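Local coordinates for protein glycinin A3B4 subunit (Glycine max, PDB 2D5F) that serves as an 11S globulin seed storage protein of soybean, built of two cupin barrels and probably kept as a nutrient reserve, at residues L331-N334 / S339-D342; D457-I462 / N469-G474. All blocks are in the same frame, centred on the assembly; numbering follows the deposited sequence.

How the contacts relate
The two contacts follow one another along the chain, contact 1 closing before contact 2 opens, with centres about 35 Å and nearest atoms about 12 Å apart. Contact 1 (331-334 with 339-342) lies where the first barrel passes into the second: strand 332-334 ends an antiparallel sheet beside strand 121-125, and the loop after it leads into strand 343-345 of the next sheet. Contact 2 (457-462 with 469-474) sits far from the chain centre, between helices 455-461 and 464-471, inserted between strands 452-454 and 490-491, both paired with strand 379-385 of the second barrel. Contact 1 adjoins a second subunit and contact 2 a third, so each lies at a subunit boundary.

Contact 1: residues L331-N334 / S339-D342; sequences LHEN and SRAD
Arg340 reaches back from the 3-10 turn to strand 332-334, where its guanidinium meets the carboxylate of Glu333 and lies against the backbone of Asn334. Both terminal nitrogens converge on one oxygen: Arg340 NH2 is 3.0 Å from Glu333 OE2, and Arg340 NH1 is 3.2 Å from the same atom. The pair is a salt bridge, but both hydrogen bonds are weak, bent to 130° at NH2 and 123° at NH1, consistent with carboxylate and guanidinium planes turned 49° apart. Packing continues along CZ and NE. There the carbonyl of Asn334 covers one face of the guanidinium, its O 3.6 Å from Arg340 CZ, while Asn334 CB comes within 3.6 Å of Arg340 NE. This joins the last strand of the first cupin sheet to the connection entering strand 343-345 of the second, at the passage between the two barrels of a bicupin. On the Glu333 side, the chain bends at chi2, bringing OE2 round to Arg340, while OE1 pairs with Lys330. In contrast to the buried Glu333 and Asn334, Arg340 is partly exposed, and it also packs on Lys330 of a second subunit. A methionine in place of Arg340 would probably leave Glu333 OE2 without this positive partner and take away the flat group whose face the Asn334 carbonyl oxygen covers.

Contact 2: residues D457-I462 / N469-G474; sequences DVFRAI and NSYNLG
Tyr471 points from the end of helix 464-471 at Phe459 of helix 455-461, and these two rings make the whole of the contact. Tyr471 CB already heads for the other helix, and CG, beside the backbone N (chi1 -55°) and anti to the carbonyl carbon, carries the ring on in that direction. The first part of the ring, CG and its ortho carbons, stays beyond close range of Phe459. Contact begins at Tyr471 CE1, 4.0 Å from Phe459 CE2, and continues at Tyr471 CZ, which has the same carbon as its neighbour. The tip comes nearest: Tyr471 OH lies 3.6 Å from Phe459 CE2, at the edge of the phenylalanine ring and close to its plane. The ring planes stand almost perpendicular (88°) with centroids 6.0 Å apart, and the phenylalanine meets the tyrosine obliquely. The hydroxyl's polar need is met elsewhere, by a hydrogen bond to the backbone O of Leu165 of a third subunit, which probably fixes the tip of this buried ring in position. Phe459 in turn packs edge-to-face with Phe217 of that third subunit and touches Leu481 of helix 475-483, the helix that follows Tyr471 in the chain. Short helices that leave the barrel and pack against an adjacent subunit are consistent with the helical arm by which subunits of 11S and 7S seed globulin trimers join.

Contact 1: residues L331-N334 / S339-D342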
loop_
_atom_site.group_PDB
_atom_site.type_symbol
_atom_site.label_atom_id
_atom_site.label_comp_id
_atom_site.label_asym_id
_atom_site.label_seq_id
_atom_site.Cartn_x
_atom_site.Cartn_y
_atom_site.Cartn_z
ATOM N N LEU B 331 10.276 10.353 16.067
ATOM C CA LEU B 331 9.629 11.642 15.913
ATOM C C LEU B 331 10.532 12.860 15.979
ATOM O O LEU B 331 10.090 13.960 16.333
ATOM C CB LEU B 331 8.507 11.771 16.944
ATOM C CG LEU B 331 7.299 10.868 16.683
ATOM C CD1 LEU B 331 6.329 10.948 17.850
ATOM C CD2 LEU B 331 6.621 11.298 15.394
ATOM N N HIS B 332 11.796 12.673 15.628
ATOM C CA HIS B 332 12.728 13.784 15.628
ATOM C C HIS B 332 13.912 13.460 14.731
ATOM O O HIS B 332 14.328 12.305 14.614
ATOM C CB HIS B 332 13.160 14.111 17.065
ATOM C CG HIS B 332 14.577 13.754 17.378
ATOM N ND1 HIS B 332 15.528 14.703 17.682
ATOM C CD2 HIS B 332 15.207 12.558 17.425
ATOM C CE1 HIS B 332 16.685 14.107 17.900
ATOM N NE2 HIS B 332 16.519 12.806 17.751
ATOM N N GLU B 333 14.436 14.492 14.082
ATOM C CA GLU B 333 15.550 14.340 13.165
ATOM C C GLU B 333 16.276 15.676 13.050
ATOM O O GLU B 333 15.639 16.731 13.049
ATOM C CB GLU B 333 15.014 13.948 11.783
ATOM C CG GLU B 333 16.059 13.443 10.808
ATOM C CD GLU B 333 16.554 12.057 11.177
ATOM O OE1 GLU B 333 15.701 11.181 11.433
ATOM O OE2 GLU B 333 17.784 11.840 11.211
ATOM N N ASN B 334 17.601 15.645 12.957
ATOM C CA ASN B 334 18.328 16.891 12.790
ATOM C C ASN B 334 18.125 17.303 11.341
ATOM O O ASN B 334 18.128 16.454 10.452
ATOM C CB ASN B 334 19.825 16.723 13.025
ATOM C CG ASN B 334 20.583 18.015 12.785
ATOM O OD1 ASN B 334 20.635 18.889 13.657
ATOM N ND2 ASN B 334 21.145 18.161 11.586
ATOM N N SER B 339 26.512 18.824 7.320
ATOM C CA SER B 339 26.742 17.529 6.681
ATOM C C SER B 339 25.494 16.822 6.139
ATOM O O SER B 339 25.612 15.853 5.390
ATOM C CB SER B 339 27.481 16.596 7.647
ATOM O OG SER B 339 26.678 16.250 8.761
ATOM N N ARG B 340 24.309 17.297 6.506
ATOM C CA ARG B 340 23.070 16.680 6.029
ATOM C C ARG B 340 22.543 17.307 4.739
ATOM O O ARG B 340 21.455 16.966 4.270
ATOM C CB ARG B 340 21.997 16.751 7.116
ATOM C CG ARG B 340 22.125 15.656 8.165
ATOM C CD ARG B 340 21.262 15.944 9.381
ATOM N NE ARG B 340 21.277 14.830 10.326
ATOM C CZ ARG B 340 20.488 13.763 10.236
ATOM N NH1 ARG B 340 19.612 13.662 9.244
ATOM N NH2 ARG B 340 20.580 12.790 11.137
ATOM N N ALA B 341 23.326 18.209 4.163
ATOM C CA ALA B 341 22.941 18.891 2.932
ATOM C C ALA B 341 22.635 17.939 1.774
ATOM O O ALA B 341 23.364 16.972 1.536
ATOM C CB ALA B 341 24.042 19.868 2.521
ATOM N N ASP B 342 21.561 18.234 1.048
ATOM C CA ASP B 342 21.160 17.424 -0.095
ATOM C C ASP B 342 21.603 18.095 -1.391
ATOM O O ASP B 342 21.841 17.426 -2.396
ATOM C CB ASP B 342 19.647 17.204 -0.067
ATOM C CG ASP B 342 19.222 16.321 1.093
ATOM O OD1 ASP B 342 18.120 16.526 1.638
ATOM O OD2 ASP B 342 19.998 15.410 1.463
#

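Contact 2: residues D457-I462 / N469-G474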
loop_
_atom_site.group_PDB
_atom_site.type_symbol
_atom_site.label_atom_id
_atom_site.label_comp_id
_atom_site.label_asym_id
_atom_site.label_seq_id
_atom_site.Cartn_x
_atom_site.Cartn_y
_atom_site.Cartn_z
ATOM N N ASP B 457 16.649 24.111 -14.321
ATOM C CA ASP B 457 16.468 22.709 -14.670
ATOM C C ASP B 457 15.360 22.538 -15.707
ATOM O O ASP B 457 15.398 21.618 -16.526
ATOM C CB ASP B 457 16.147 21.904 -13.407
ATOM C CG ASP B 457 15.929 20.431 -13.690
ATOM O OD1 ASP B 457 16.885 19.747 -14.116
ATOM O OD2 ASP B 457 14.794 19.958 -13.490
ATOM N N VAL B 458 14.371 23.424 -15.668
ATOM C CA VAL B 458 13.265 23.364 -16.618
ATOM C C VAL B 458 13.781 23.665 -18.023
ATOM O O VAL B 458 13.406 22.994 -18.985
ATOM C CB VAL B 458 12.149 24.377 -16.258
ATOM C CG1 VAL B 458 11.081 24.378 -17.336
ATOM C CG2 VAL B 458 11.527 24.010 -14.914
ATOM N N PHE B 459 14.643 24.672 -18.143
ATOM C CA PHE B 459 15.207 25.022 -19.449
ATOM C C PHE B 459 15.913 23.803 -20.048
ATOM O O PHE B 459 15.803 23.535 -21.244
ATOM C CB PHE B 459 16.221 26.168 -19.317
ATOM C CG PHE B 459 15.606 27.501 -18.979
ATOM C CD1 PHE B 459 16.330 28.443 -18.251
ATOM C CD2 PHE B 459 14.318 27.821 -19.390
ATOM C CE1 PHE B 459 15.776 29.683 -17.933
ATOM C CE2 PHE B 459 13.753 29.063 -19.077
ATOM C CZ PHE B 459 14.484 29.992 -18.348
ATOM N N ARG B 460 16.626 23.060 -19.207
ATOM C CA ARG B 460 17.356 21.887 -19.673
ATOM C C ARG B 460 16.449 20.782 -20.205
ATOM O O ARG B 460 16.848 20.014 -21.084
ATOM C CB ARG B 460 18.240 21.330 -18.551
ATOM C CG ARG B 460 19.302 22.304 -18.054
ATOM C CD ARG B 460 20.436 21.581 -17.352
ATOM N NE ARG B 460 20.034 20.985 -16.083
ATOM C CZ ARG B 460 19.974 21.646 -14.929
ATOM N NH1 ARG B 460 20.288 22.937 -14.872
ATOM N NH2 ARG B 460 19.613 21.009 -13.824
ATOM N N ALA B 461 15.227 20.714 -19.685
ATOM C CA ALA B 461 14.279 19.683 -20.093
ATOM C C ALA B 461 13.506 20.005 -21.369
ATOM O O ALA B 461 12.963 19.106 -22.015
ATOM C CB ALA B 461 13.297 19.411 -18.946
ATOM N N ILE B 462 13.467 21.281 -21.735
ATOM C CA ILE B 462 12.731 21.738 -22.912
ATOM C C ILE B 462 13.609 21.813 -24.160
ATOM O O ILE B 462 14.751 22.271 -24.102
ATOM C CB ILE B 462 12.112 23.117 -22.630
ATOM C CG1 ILE B 462 11.161 23.004 -21.436
ATOM C CG2 ILE B 462 11.387 23.643 -23.866
ATOM C CD1 ILE B 462 10.630 24.328 -20.926
ATOM N N ASN B 469 11.577 29.760 -29.805
ATOM C CA ASN B 469 10.287 30.305 -30.192
ATOM C C ASN B 469 9.490 30.862 -29.011
ATOM O O ASN B 469 8.630 31.727 -29.187
ATOM C CB ASN B 469 9.485 29.226 -30.922
ATOM C CG ASN B 469 10.029 28.949 -32.318
ATOM O OD1 ASN B 469 9.803 29.727 -33.244
ATOM N ND2 ASN B 469 10.764 27.849 -32.468
ATOM N N SER B 470 9.775 30.374 -27.808
ATOM C CA SER B 470 9.067 30.848 -26.630
ATOM C C SER B 470 9.548 32.223 -26.192
ATOM O O SER B 470 8.739 33.091 -25.867
ATOM C CB SER B 470 9.231 29.859 -25.463
ATOM O OG SER B 470 8.480 28.678 -25.681
ATOM N N TYR B 471 10.863 32.418 -26.194
ATOM C CA TYR B 471 11.458 33.677 -25.756
ATOM C C TYR B 471 12.107 34.503 -26.865
ATOM O O TYR B 471 12.733 35.531 -26.590
ATOM C CB TYR B 471 12.510 33.408 -24.675
ATOM C CG TYR B 471 12.009 32.610 -23.489
ATOM C CD1 TYR B 471 12.293 31.247 -23.365
ATOM C CD2 TYR B 471 11.256 33.219 -22.485
ATOM C CE1 TYR B 471 11.838 30.508 -22.264
ATOM C CE2 TYR B 471 10.798 32.494 -21.384
ATOM C CZ TYR B 471 11.090 31.139 -21.277
ATOM O OH TYR B 471 10.637 30.423 -20.183
ATOM N N ASN B 472 11.959 34.066 -28.110
ATOM C CA ASN B 472 12.559 34.781 -29.229
ATOM C C ASN B 472 14.054 34.900 -28.948
ATOM O O ASN B 472 14.605 35.999 -28.896
ATOM C CB ASN B 472 11.945 36.181 -29.365
ATOM C CG ASN B 472 10.437 36.147 -29.566
ATOM O OD1 ASN B 472 9.936 35.517 -30.503
ATOM N ND2 ASN B 472 9.703 36.832 -28.687
ATOM N N LEU B 473 14.701 33.759 -28.745
ATOM C CA LEU B 473 16.129 33.725 -28.463
ATOM C C LEU B 473 16.887 33.031 -29.586
ATOM O O LEU B 473 16.335 32.191 -30.295
ATOM C CB LEU B 473 16.397 32.979 -27.153
ATOM C CG LEU B 473 15.970 33.623 -25.834
ATOM C CD1 LEU B 473 16.183 32.627 -24.695
ATOM C CD2 LEU B 473 16.774 34.899 -25.596
ATOM N N GLY B 474 18.156 33.389 -29.743
ATOM C CA GLY B 474 18.965 32.763 -30.768
ATOM C C GLY B 474 19.469 31.414 -30.290
ATOM O O GLY B 474 19.534 31.158 -29.085
#